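Local structure of CRISPR-associated protein,CRISPR-associated endonuclease Cas9 (Corynebacterium diphtheriae, 6JOO) at residues K669-S674 with G723-L728; R753-T758 with K800-A805. The protein is an RNA-guided DNA endonuclease of type II-C CRISPR immunity whose natural form cuts the two target strands with RuvC-like and HNH domains. All blocks are in the same frame, centred on the assembly; numbering follows the deposited sequence.

In the fold
Both interactions lie in the C-terminal Cas9 part of this engineered fusion chain, but in different domains. Interaction 1 is a strand pairing in the beta-hairpin domain, with the Leu-672 side chain about 9 Å from the zinc ion held by His-712 and His-719. Interaction 2 packs a helix on a sheet in the Topo-homology domain, which in Cas9 enzymes belongs to the PAM-interacting region. The centres of interaction 1 and interaction 2 are about 32 Å apart, and the nearest atoms of interaction 1 and interaction 2 are about 13 Å apart, without touching; a salt bridge from Arg-803 to Asp-682 joins the two domains. The bound nucleic acid comes within about 5 Å (nearest atoms) of interaction 1 and about 8 Å of interaction 2.

Interaction 1. Residues K669-S674 with G723-L728; sequences KVKLSS and GDNIGL
Asn-725 lays its carboxamide between two lysine stems on one face of a two-stranded antiparallel ladder. Its ND2 lies 3.5 Å from Lys-669 CB, while OD1 faces the other way and sits 3.4 Å from Lys-671 CG; the Asn-725 and Lys-671 side chains cross obliquely. These are contacts with the aliphatic stems; the Lys-669 ammonium leads away from the partner strand. Lys-671 and Asn-725 form a non-hydrogen-bonded pair, as do Lys-669 and Gly-727.

Between them, Val-670 and Ile-726 are the hydrogen-bonded pair and point to the other face. Val-670 N reaches Ile-726 O at 2.9 Å, and Ile-726 N returns to Val-670 O at 2.7 Å. Ile-726 holds CG1 between its backbone N and carbonyl carbon (chi1 70°), which brings that atom beside Val-670 O; CG2 is turned instead to Leu-672 CB, at 4.4 Å. One residue past the strand, Leu-672 N still bonds to Asp-724 O, nearly in line with the C=O. A type I turn from Lys-671 to Ser-674 then carries the chain off, with Arg-711 bonding to Leu-672 O and Ser-674 O.

The short strand segments 669-671 and 725-728 run at 137°, well short of fully antiparallel. Within the beta-hairpin domain, Leu-728 continues the pairing through a backbone bond to Ser-668, and Gly-727 O accepts a hydrogen bond from Ser-685 OG, in the link between helices 678-681 and 687-694.

Interaction 2. Residues R753-T758 with K800-A805; sequences RVYKIT and KKLRDA
Ile-757 pushes its side chain against the start of helix 800-808, branching to meet three residues. Its CD1 lies 3.6 Å from Lys-801 CG and 3.8 Å from Leu-802 CD1, while CG2 rests on Ala-805 CB at 3.8 Å. In Leu-802, chi1 of -179° sets CG anti to the backbone N and carries it toward the strand. The Leu-802 side chain crosses those of Ile-757 and Tyr-755 at about a right angle. Its CD1 comes 3.7 Å from Tyr-755 CB and lies obliquely to the ring, and CD2 approaches Tyr-755 CD1 at 3.9 Å.

The strand carrying these residues, 749-757, is the central one of a three-stranded antiparallel sheet in the Topo-homology domain; the helix packs against one face, the segments 753-757 and 800-805 running at 71°. Leu-802 also touches Ala-766 and Ala-811 of the flanking strands, and the Tyr-755 ring meets that of Tyr-813.

Away from this apolar centre, Lys-801 forms the loose edge: partly exposed, it joins in through CG and CD alone. Asp-804, also on the helix, is exposed and lies on the solvent side. The other face of the strand is covered separately, Val-754 packing on Phe-896 of helix 892-898 and Lys-756 forming a salt bridge with the C-terminal carboxylate of Gln-927.

Interaction 1. Residues K669-S674 with G723-L728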
loop_
_atom_site.group_PDB
_atom_site.type_symbol
_atom_site.label_atom_id
_atom_site.label_comp_id
_atom_site.label_asym_id
_atom_site.label_seq_id
_atom_site.Cartn_x
_atom_site.Cartn_y
_atom_site.Cartn_z
ATOM N N LYS A 669 -6.479 22.555 -28.847
ATOM C CA LYS A 669 -6.963 23.923 -28.753
ATOM C C LYS A 669 -7.592 24.332 -30.079
ATOM O O LYS A 669 -6.973 24.187 -31.138
ATOM C CB LYS A 669 -5.822 24.865 -28.368
ATOM C CG LYS A 669 -4.998 24.340 -27.200
ATOM C CD LYS A 669 -4.249 25.441 -26.472
ATOM C CE LYS A 669 -3.565 24.890 -25.228
ATOM N NZ LYS A 669 -2.943 25.964 -24.407
ATOM N N VAL A 670 -8.823 24.830 -30.013
ATOM C CA VAL A 670 -9.620 25.139 -31.195
ATOM C C VAL A 670 -10.301 26.483 -30.987
ATOM O O VAL A 670 -10.817 26.766 -29.901
ATOM C CB VAL A 670 -10.653 24.027 -31.476
ATOM C CG1 VAL A 670 -11.747 24.521 -32.410
ATOM C CG2 VAL A 670 -9.966 22.805 -32.063
ATOM N N LYS A 671 -10.293 27.313 -32.028
ATOM C CA LYS A 671 -10.934 28.619 -31.945
ATOM C C LYS A 671 -12.434 28.463 -31.726
ATOM O O LYS A 671 -13.062 27.532 -32.241
ATOM C CB LYS A 671 -10.658 29.426 -33.215
ATOM C CG LYS A 671 -9.178 29.709 -33.450
ATOM C CD LYS A 671 -8.934 30.353 -34.803
ATOM C CE LYS A 671 -7.446 30.553 -35.059
ATOM N NZ LYS A 671 -7.175 31.084 -36.426
ATOM N N LEU A 672 -13.004 29.385 -30.947
ATOM C CA LEU A 672 -14.419 29.300 -30.596
ATOM C C LEU A 672 -15.314 29.406 -31.826
ATOM O O LEU A 672 -16.403 28.822 -31.852
ATOM C CB LEU A 672 -14.763 30.393 -29.583
ATOM C CG LEU A 672 -16.053 30.287 -28.766
ATOM C CD1 LEU A 672 -15.891 31.071 -27.485
ATOM C CD2 LEU A 672 -17.262 30.802 -29.532
ATOM N N SER A 673 -14.874 30.135 -32.851
ATOM C CA SER A 673 -15.678 30.335 -34.051
ATOM C C SER A 673 -15.775 29.091 -34.921
ATOM O O SER A 673 -16.469 29.130 -35.944
ATOM C CB SER A 673 -15.107 31.494 -34.868
ATOM O OG SER A 673 -13.734 31.287 -35.150
ATOM N N SER A 674 -15.111 28.002 -34.552
ATOM C CA SER A 674 -15.103 26.801 -35.369
ATOM C C SER A 674 -16.426 26.049 -35.249
ATOM O O SER A 674 -17.195 26.232 -34.301
ATOM C CB SER A 674 -13.941 25.893 -34.967
ATOM O OG SER A 674 -13.990 24.656 -35.656
ATOM N N GLY A 723 -12.569 34.538 -31.395
ATOM C CA GLY A 723 -11.185 34.460 -31.806
ATOM C C GLY A 723 -10.254 33.818 -30.807
ATOM O O GLY A 723 -9.037 33.806 -31.020
ATOM N N ASP A 724 -10.787 33.281 -29.716
ATOM C CA ASP A 724 -9.985 32.668 -28.672
ATOM C C ASP A 724 -10.009 31.150 -28.801
ATOM O O ASP A 724 -10.961 30.564 -29.323
ATOM C CB ASP A 724 -10.490 33.076 -27.287
ATOM C CG ASP A 724 -10.432 34.572 -27.062
ATOM O OD1 ASP A 724 -9.368 35.171 -27.319
ATOM O OD2 ASP A 724 -11.452 35.153 -26.633
ATOM N N ASN A 725 -8.945 30.520 -28.310
ATOM C CA ASN A 725 -8.849 29.068 -28.298
ATOM C C ASN A 725 -9.576 28.485 -27.093
ATOM O O ASN A 725 -9.564 29.059 -26.001
ATOM C CB ASN A 725 -7.385 28.633 -28.269
ATOM C CG ASN A 725 -6.765 28.578 -29.643
ATOM O OD1 ASN A 725 -7.389 28.956 -30.635
ATOM N ND2 ASN A 725 -5.529 28.106 -29.712
ATOM N N ILE A 726 -10.206 27.333 -27.298
ATOM C CA ILE A 726 -10.807 26.567 -26.215
ATOM C C ILE A 726 -10.224 25.163 -26.253
ATOM O O ILE A 726 -9.826 24.661 -27.306
ATOM C CB ILE A 726 -12.349 26.533 -26.300
ATOM C CG1 ILE A 726 -12.814 25.691 -27.486
ATOM C CG2 ILE A 726 -12.903 27.940 -26.422
ATOM C CD1 ILE A 726 -14.314 25.515 -27.534
ATOM N N GLY A 727 -10.160 24.530 -25.078
ATOM C CA GLY A 727 -9.527 23.231 -24.956
ATOM C C GLY A 727 -10.522 22.098 -25.100
ATOM O O GLY A 727 -11.559 22.078 -24.432
ATOM N N LEU A 728 -10.199 21.150 -25.976
ATOM C CA LEU A 728 -10.997 19.951 -26.165
ATOM C C LEU A 728 -10.104 18.728 -26.031
ATOM O O LEU A 728 -8.915 18.768 -26.359
ATOM C CB LEU A 728 -11.687 19.929 -27.535
ATOM C CG LEU A 728 -12.535 21.133 -27.938
ATOM C CD1 LEU A 728 -13.121 20.891 -29.312
ATOM C CD2 LEU A 728 -13.636 21.399 -26.929
#

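Interaction 2. Residues R753-T758 with K800-A805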
loop_
_atom_site.group_PDB
_atom_site.type_symbol
_atom_site.label_atom_id
_atom_site.label_comp_id
_atom_site.label_asym_id
_atom_site.label_seq_id
_atom_site.Cartn_x
_atom_site.Cartn_y
_atom_site.Cartn_z
ATOM N N ARG A 753 -24.618 1.919 -12.297
ATOM C CA ARG A 753 -26.053 1.930 -12.054
ATOM C C ARG A 753 -26.797 1.293 -13.222
ATOM O O ARG A 753 -26.383 1.399 -14.378
ATOM C CB ARG A 753 -26.547 3.359 -11.825
ATOM C CG ARG A 753 -25.792 4.083 -10.726
ATOM C CD ARG A 753 -26.355 5.471 -10.481
ATOM N NE ARG A 753 -25.572 6.209 -9.495
ATOM C CZ ARG A 753 -25.855 7.444 -9.093
ATOM N NH1 ARG A 753 -26.906 8.080 -9.592
ATOM N NH2 ARG A 753 -25.088 8.040 -8.191
ATOM N N VAL A 754 -27.903 0.624 -12.907
ATOM C CA VAL A 754 -28.674 -0.143 -13.879
ATOM C C VAL A 754 -30.034 0.519 -14.053
ATOM O O VAL A 754 -30.742 0.756 -13.068
ATOM C CB VAL A 754 -28.827 -1.610 -13.440
ATOM C CG1 VAL A 754 -29.682 -2.379 -14.431
ATOM C CG2 VAL A 754 -27.458 -2.256 -13.288
ATOM N N TYR A 755 -30.399 0.809 -15.301
ATOM C CA TYR A 755 -31.637 1.508 -15.614
ATOM C C TYR A 755 -32.524 0.663 -16.518
ATOM O O TYR A 755 -32.040 -0.146 -17.315
ATOM C CB TYR A 755 -31.364 2.855 -16.296
ATOM C CG TYR A 755 -30.689 3.885 -15.417
ATOM C CD1 TYR A 755 -29.314 3.860 -15.217
ATOM C CD2 TYR A 755 -31.425 4.889 -14.796
ATOM C CE1 TYR A 755 -28.691 4.799 -14.419
ATOM C CE2 TYR A 755 -30.810 5.835 -13.995
ATOM C CZ TYR A 755 -29.441 5.784 -13.809
ATOM O OH TYR A 755 -28.811 6.718 -13.015
ATOM N N LYS A 756 -33.833 0.857 -16.374
ATOM C CA LYS A 756 -34.831 0.352 -17.306
ATOM C C LYS A 756 -35.373 1.537 -18.088
ATOM O O LYS A 756 -35.872 2.498 -17.493
ATOM C CB LYS A 756 -35.967 -0.367 -16.583
ATOM C CG LYS A 756 -37.223 -0.476 -17.427
ATOM C CD LYS A 756 -38.416 -0.878 -16.593
ATOM C CE LYS A 756 -38.290 -2.310 -16.130
ATOM N NZ LYS A 756 -39.448 -2.716 -15.290
ATOM N N ILE A 757 -35.276 1.469 -19.409
ATOM C CA ILE A 757 -35.687 2.558 -20.283
ATOM C C ILE A 757 -37.008 2.168 -20.928
ATOM O O ILE A 757 -37.077 1.213 -21.709
ATOM C CB ILE A 757 -34.615 2.871 -21.333
ATOM C CG1 ILE A 757 -33.330 3.306 -20.635
ATOM C CG2 ILE A 757 -35.105 3.949 -22.285
ATOM C CD1 ILE A 757 -32.246 3.743 -21.567
ATOM N N THR A 758 -38.062 2.906 -20.595
ATOM C CA THR A 758 -39.396 2.682 -21.147
ATOM C C THR A 758 -39.609 3.717 -22.244
ATOM O O THR A 758 -40.024 4.848 -21.989
ATOM C CB THR A 758 -40.459 2.780 -20.059
ATOM O OG1 THR A 758 -40.368 4.059 -19.417
ATOM C CG2 THR A 758 -40.256 1.689 -19.022
ATOM N N LYS A 800 -25.693 6.628 -25.450
ATOM C CA LYS A 800 -26.490 7.785 -25.852
ATOM C C LYS A 800 -27.975 7.565 -25.582
ATOM O O LYS A 800 -28.691 8.502 -25.207
ATOM C CB LYS A 800 -26.244 8.102 -27.328
ATOM C CG LYS A 800 -27.245 9.073 -27.920
ATOM C CD LYS A 800 -26.792 9.628 -29.254
ATOM C CE LYS A 800 -27.821 10.608 -29.799
ATOM N NZ LYS A 800 -27.312 11.365 -30.979
ATOM N N LYS A 801 -28.450 6.328 -25.751
ATOM C CA LYS A 801 -29.850 6.016 -25.480
ATOM C C LYS A 801 -30.231 6.365 -24.047
ATOM O O LYS A 801 -31.309 6.920 -23.798
ATOM C CB LYS A 801 -30.111 4.535 -25.756
ATOM C CG LYS A 801 -31.296 3.959 -24.999
ATOM C CD LYS A 801 -31.128 2.467 -24.739
ATOM C CE LYS A 801 -31.079 1.673 -26.035
ATOM N NZ LYS A 801 -30.955 0.210 -25.784
ATOM N N LEU A 802 -29.351 6.054 -23.091
ATOM C CA LEU A 802 -29.641 6.331 -21.687
ATOM C C LEU A 802 -29.649 7.829 -21.407
ATOM O O LEU A 802 -30.407 8.301 -20.550
ATOM C CB LEU A 802 -28.620 5.623 -20.794
ATOM C CG LEU A 802 -28.766 5.775 -19.280
ATOM C CD1 LEU A 802 -30.131 5.288 -18.831
ATOM C CD2 LEU A 802 -27.659 5.032 -18.537
ATOM N N ARG A 803 -28.812 8.591 -22.116
ATOM C CA ARG A 803 -28.735 10.029 -21.877
ATOM C C ARG A 803 -30.017 10.728 -22.310
ATOM O O ARG A 803 -30.530 11.601 -21.599
ATOM C CB ARG A 803 -27.525 10.618 -22.609
ATOM C CG ARG A 803 -26.191 9.962 -22.263
ATOM C CD ARG A 803 -25.068 10.438 -23.187
ATOM N NE ARG A 803 -24.899 11.889 -23.155
ATOM C CZ ARG A 803 -23.938 12.550 -23.797
ATOM N NH1 ARG A 803 -23.870 13.872 -23.707
ATOM N NH2 ARG A 803 -23.045 11.893 -24.525
ATOM N N ASP A 804 -30.549 10.360 -23.478
ATOM C CA ASP A 804 -31.809 10.938 -23.927
ATOM C C ASP A 804 -32.962 10.543 -23.011
ATOM O O ASP A 804 -33.894 11.330 -22.816
ATOM C CB ASP A 804 -32.093 10.515 -25.369
ATOM C CG ASP A 804 -30.938 10.831 -26.313
ATOM O OD1 ASP A 804 -30.163 11.764 -26.016
ATOM O OD2 ASP A 804 -30.806 10.147 -27.352
ATOM N N ALA A 805 -32.910 9.341 -22.430
ATOM C CA ALA A 805 -33.995 8.899 -21.561
ATOM C C ALA A 805 -33.975 9.638 -20.231
ATOM O O ALA A 805 -35.032 9.991 -19.693
ATOM C CB ALA A 805 -33.907 7.389 -21.341
#